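Local coordinates for protein YgiW (Escherichia coli, PDB 1NNX), which is of unknown function, being a small periplasmic protein of the bacterial OB-fold family, at residues Val56-Ala60 / Ser61-Asn65; Val76-Thr79 / Pro80-Val84. All coordinates share one frame; numbering follows the deposited sequence.

Contact 1 of 2, residues Val56-Ala60 / Ser61-Asn65; sequences VFKDA and SGTIN. With SO4 (sulfate ion), chain B.
Val56 meets the returning strand on the partly exposed face of an antiparallel beta hairpin, the pairing of strands 54-59 and 62-67 in this OB-fold protein. Its methyl CG1 rests on Thr63 CB, while CG2 is turned to the amide oxygen of Asn65. Phe57 and Ile64 form a hydrogen-bonded pair: Phe57 N gives a nearly straight bond to Ile64 O (2.8 Å, 166° at the hydrogen), and Ile64 N returns a bond to Phe57 O. Both side chains lie on the buried face, where Ile64 CG2 reaches Phe57 CD2 obliquely at 4.1 Å and Val28 of helix 28-31 packs on both. Lys58 shares the other face with Thr63. Its chain, extended from a chi1 of -179°, lays CG against the methyl Thr63 CG2 at 3.5 Å before the ammonium end departs from the hairpin. Asp59 opens the type I turn that ends at Gly62. Its OD1 is gripped by two donors of Ser61: the hydroxyl OG at 2.7 Å, on the syn lone pair, and the backbone N at 2.8 Å, from above the carboxylate plane. This holds the carboxylate over the turn, and OD2 and Ser61 OG continue to the backbone amides of Val28 and Glu29, tying the hairpin tip to the helix start. Beyond Ala60, the backbone angles of Gly62 would press a beta carbon against the carbonyl oxygen of Ser61. Beside it a sulfate, probably from the crystallisation liquor and also bound by Lys32, accepts bonds from Thr63 N at O3 (2.9 Å, 168°) and from Thr63 OG1 at O1 (3.0 Å).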
loop_
_atom_site.group_PDB
_atom_site.type_symbol
_atom_site.label_atom_id
_atom_site.label_comp_id
_atom_site.label_asym_id
_atom_site.label_seq_id
_atom_site.Cartn_x
_atom_site.Cartn_y
_atom_site.Cartn_z
ATOM N N VAL A 56 -0.616 3.353 8.700
ATOM C CA VAL A 56 -0.912 1.920 8.875
ATOM C C VAL A 56 -2.133 1.556 8.014
ATOM O O VAL A 56 -3.176 2.211 8.081
ATOM C CB VAL A 56 -1.249 1.578 10.332
ATOM C CG1 VAL A 56 -1.528 0.038 10.497
ATOM C CG2 VAL A 56 0.021 1.914 11.233
ATOM N N PHE A 57 -1.958 0.542 7.173
ATOM C CA PHE A 57 -3.013 0.061 6.277
ATOM C C PHE A 57 -3.446 -1.326 6.773
ATOM O O PHE A 57 -2.624 -2.179 7.011
ATOM C CB PHE A 57 -2.422 -0.018 4.877
ATOM C CG PHE A 57 -3.404 -0.488 3.859
ATOM C CD1 PHE A 57 -4.300 0.361 3.243
ATOM C CD2 PHE A 57 -3.386 -1.828 3.491
ATOM C CE1 PHE A 57 -5.169 -0.127 2.226
ATOM C CE2 PHE A 57 -4.248 -2.296 2.488
ATOM C CZ PHE A 57 -5.118 -1.424 1.873
ATOM N N LYS A 58 -4.752 -1.524 6.875
ATOM C CA LYS A 58 -5.302 -2.798 7.375
ATOM C C LYS A 58 -6.331 -3.387 6.433
ATOM O O LYS A 58 -7.139 -2.702 5.858
ATOM C CB LYS A 58 -5.920 -2.528 8.743
ATOM C CG LYS A 58 -6.535 -3.712 9.473
ATOM C CD LYS A 58 -7.202 -3.192 10.724
ATOM C CE LYS A 58 -7.766 -4.272 11.613
ATOM N NZ LYS A 58 -8.189 -3.682 12.917
ATOM N N ASP A 59 -6.225 -4.686 6.260
ATOM C CA ASP A 59 -7.275 -5.443 5.512
ATOM C C ASP A 59 -7.601 -6.614 6.432
ATOM O O ASP A 59 -7.092 -6.756 7.542
ATOM C CB ASP A 59 -6.936 -5.845 4.064
ATOM C CG ASP A 59 -5.957 -6.967 3.906
ATOM O OD1 ASP A 59 -5.516 -7.554 4.913
ATOM O OD2 ASP A 59 -5.643 -7.275 2.722
ATOM N N ALA A 60 -8.531 -7.470 5.988
ATOM C CA ALA A 60 -8.881 -8.587 6.848
ATOM C C ALA A 60 -7.752 -9.559 7.234
ATOM O O ALA A 60 -7.887 -10.308 8.206
ATOM C CB ALA A 60 -9.985 -9.374 6.172
ATOM N N SER A 61 -6.664 -9.589 6.478
ATOM C CA SER A 61 -5.565 -10.475 6.741
ATOM C C SER A 61 -4.431 -9.941 7.613
ATOM O O SER A 61 -3.646 -10.719 8.101
ATOM C CB SER A 61 -4.969 -10.952 5.426
ATOM O OG SER A 61 -4.220 -9.905 4.732
ATOM N N GLY A 62 -4.351 -8.625 7.796
ATOM C CA GLY A 62 -3.229 -8.090 8.562
ATOM C C GLY A 62 -3.036 -6.614 8.295
ATOM O O GLY A 62 -3.872 -5.950 7.655
ATOM N N THR A 63 -1.964 -6.077 8.860
ATOM C CA THR A 63 -1.656 -4.634 8.667
ATOM C C THR A 63 -0.248 -4.490 8.138
ATOM O O THR A 63 0.631 -5.383 8.295
ATOM C CB THR A 63 -1.747 -3.817 9.977
ATOM O OG1 THR A 63 -0.750 -4.290 10.919
ATOM C CG2 THR A 63 -3.165 -3.877 10.567
ATOM N N ILE A 64 -0.001 -3.367 7.454
ATOM C CA ILE A 64 1.309 -3.116 6.894
ATOM C C ILE A 64 1.464 -1.612 6.844
ATOM O O ILE A 64 0.456 -0.857 6.685
ATOM C CB ILE A 64 1.446 -3.720 5.471
ATOM C CG1 ILE A 64 2.908 -3.642 5.012
ATOM C CG2 ILE A 64 0.466 -3.032 4.453
ATOM C CD1 ILE A 64 3.134 -4.427 3.681
ATOM N N ASN A 65 2.703 -1.159 6.943
ATOM C CA ASN A 65 2.923 0.289 6.870
ATOM C C ASN A 65 3.009 0.704 5.397
ATOM O O ASN A 65 3.549 -0.039 4.586
ATOM C CB ASN A 65 4.241 0.671 7.586
ATOM C CG ASN A 65 4.176 0.418 9.067
ATOM O OD1 ASN A 65 3.089 0.417 9.674
ATOM N ND2 ASN A 65 5.363 0.238 9.684
HETATM S S SO4 B . -0.384 -7.895 11.722
HETATM O O1 SO4 B . -1.391 -6.909 12.147
HETATM O O2 SO4 B . -0.755 -9.190 12.333
HETATM O O3 SO4 B . -0.294 -8.057 10.263
HETATM O O4 SO4 B . 0.935 -7.402 12.225
#

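Contact 2 of 2, residues Val76-Thr79 / Pro80-Val84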
loop_
_atom_site.group_PDB
_atom_site.type_symbol
_atom_site.label_atom_id
_atom_site.label_comp_id
_atom_site.label_asym_id
_atom_site.label_seq_id
_atom_site.Cartn_x
_atom_site.Cartn_y
_atom_site.Cartn_z
ATOM N N VAL A 76 -8.721 14.216 -2.374
ATOM C CA VAL A 76 -9.509 13.180 -1.717
ATOM C C VAL A 76 -9.218 13.113 -0.225
ATOM O O VAL A 76 -8.044 13.136 0.190
ATOM C CB VAL A 76 -9.184 11.814 -2.306
ATOM C CG1 VAL A 76 -10.112 10.727 -1.711
ATOM C CG2 VAL A 76 -9.343 11.880 -3.808
ATOM N N THR A 77 -10.284 13.089 0.572
ATOM C CA THR A 77 -10.118 12.977 2.023
ATOM C C THR A 77 -10.492 11.548 2.364
ATOM O O THR A 77 -11.546 11.049 1.970
ATOM C CB THR A 77 -11.049 13.929 2.859
ATOM O OG1 THR A 77 -10.601 15.290 2.746
ATOM C CG2 THR A 77 -10.960 13.564 4.341
ATOM N N VAL A 78 -9.607 10.916 3.109
ATOM C CA VAL A 78 -9.806 9.546 3.518
ATOM C C VAL A 78 -9.841 9.456 5.052
ATOM O O VAL A 78 -8.993 10.052 5.736
ATOM C CB VAL A 78 -8.587 8.633 2.997
ATOM C CG1 VAL A 78 -8.634 7.237 3.639
ATOM C CG2 VAL A 78 -8.613 8.493 1.475
ATOM N N THR A 79 -10.797 8.697 5.593
ATOM C CA THR A 79 -10.837 8.444 7.044
ATOM C C THR A 79 -10.760 6.909 7.176
ATOM O O THR A 79 -10.852 6.195 6.182
ATOM C CB THR A 79 -12.160 8.854 7.682
ATOM O OG1 THR A 79 -13.211 8.010 7.179
ATOM C CG2 THR A 79 -12.476 10.328 7.381
ATOM N N PRO A 80 -10.627 6.400 8.400
ATOM C CA PRO A 80 -10.549 4.945 8.625
ATOM C C PRO A 80 -11.757 4.177 8.157
ATOM O O PRO A 80 -11.602 2.987 7.812
ATOM C CB PRO A 80 -10.307 4.801 10.130
ATOM C CG PRO A 80 -9.565 6.051 10.456
ATOM C CD PRO A 80 -10.221 7.125 9.619
ATOM N N LYS A 81 -12.899 4.827 8.052
ATOM C CA LYS A 81 -14.064 4.040 7.598
ATOM C C LYS A 81 -14.108 3.820 6.079
ATOM O O LYS A 81 -14.868 2.971 5.613
ATOM C CB LYS A 81 -15.349 4.715 8.075
ATOM C CG LYS A 81 -15.674 5.986 7.350
ATOM C CD LYS A 81 -17.084 6.475 7.704
ATOM C CE LYS A 81 -18.016 5.324 7.917
ATOM N NZ LYS A 81 -19.428 5.756 7.849
ATOM N N ASP A 82 -13.350 4.600 5.303
ATOM C CA ASP A 82 -13.328 4.498 3.872
ATOM C C ASP A 82 -12.546 3.322 3.368
ATOM O O ASP A 82 -11.439 3.065 3.829
ATOM C CB ASP A 82 -12.719 5.746 3.291
ATOM C CG ASP A 82 -13.539 6.984 3.608
ATOM O OD1 ASP A 82 -12.940 8.057 3.802
ATOM O OD2 ASP A 82 -14.790 6.874 3.650
ATOM N N THR A 83 -13.154 2.547 2.498
ATOM C CA THR A 83 -12.375 1.486 1.875
ATOM C C THR A 83 -11.611 2.176 0.774
ATOM O O THR A 83 -12.142 3.001 -0.002
ATOM C CB THR A 83 -13.244 0.422 1.233
ATOM O OG1 THR A 83 -14.074 -0.152 2.237
ATOM C CG2 THR A 83 -12.347 -0.630 0.532
ATOM N N VAL A 84 -10.325 1.866 0.699
ATOM C CA VAL A 84 -9.473 2.441 -0.358
ATOM C C VAL A 84 -8.683 1.392 -1.088
ATOM O O VAL A 84 -8.440 0.249 -0.557
ATOM C CB VAL A 84 -8.403 3.483 0.178
ATOM C CG1 VAL A 84 -9.124 4.709 0.755
ATOM C CG2 VAL A 84 -7.484 2.836 1.197
HETATM O O HOH W 1 -9.349 4.231 4.830
#
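Pro80 follows Thr79 directly as the second residue of a bend that runs from Thr79 to Asp82, and the peptide joining the two sets Pro80 CD 3.2 Å from Thr79 CB. Lys81 comes next, its side chain alongside that of Thr79 and pointing the same way, with CG 3.2 Å from Thr79 OG1; the Lys81 N to Thr79 OG1 bond is weak. Past CG the lysine chain bends at chi3 and leads its ammonium away from the bend. Asp82 fastens the turn through both its backbone and its carboxylate. Its backbone N bonds to Thr79 O at 3.1 Å, which closes a type I beta turn in the loop that connects strands 62-67 and 84-93 of the OB fold. The carboxylate then reaches back across that turn: with CG beside its own backbone N (chi1 -63°), OD1 accepts a bond from Thr79 N at 2.9 Å and 163°, from outside the carboxylate plane. Thr79 OG1 adds a weak bond to the same oxygen, and Lys106 of strand 96-106 lies at the range of a long, weak ion pair with it. A water completes the link between the turn's two ends, donating to Thr79 O and, at 2.6 Å, to Asp82 O. After Thr83, whose backbone pairs with Val107, the chain enters strand 84-93 at buried Val84. Its CG1 turns back toward the loop and rests against both methyls of Val78, 3.9 Å from Val78 CG1 and equally far from Val78 CG2.

Contact 1 closes before contact 2 opens, and their centres lie 14 Å apart, yet the two contacts meet through buried side chains: Phe57 CE1 of contact 1 packs on Val84 CG2 of contact 2 at 3.9 Å. Val84 thus faces two ways, one methyl to the hairpin's aromatic ring and the other to its own loop. Strand 38-51 links them as well, since Asn45 shares backbone bonds with Lys58 and offers a weak side-chain bond to Pro80 O. Both contacts hold a type I turn fastened by an aspartate, which stands at the first position in Asp59-Gly62 and at the last in Thr79-Asp82. The sulfate belongs to contact 1 alone, at Thr63.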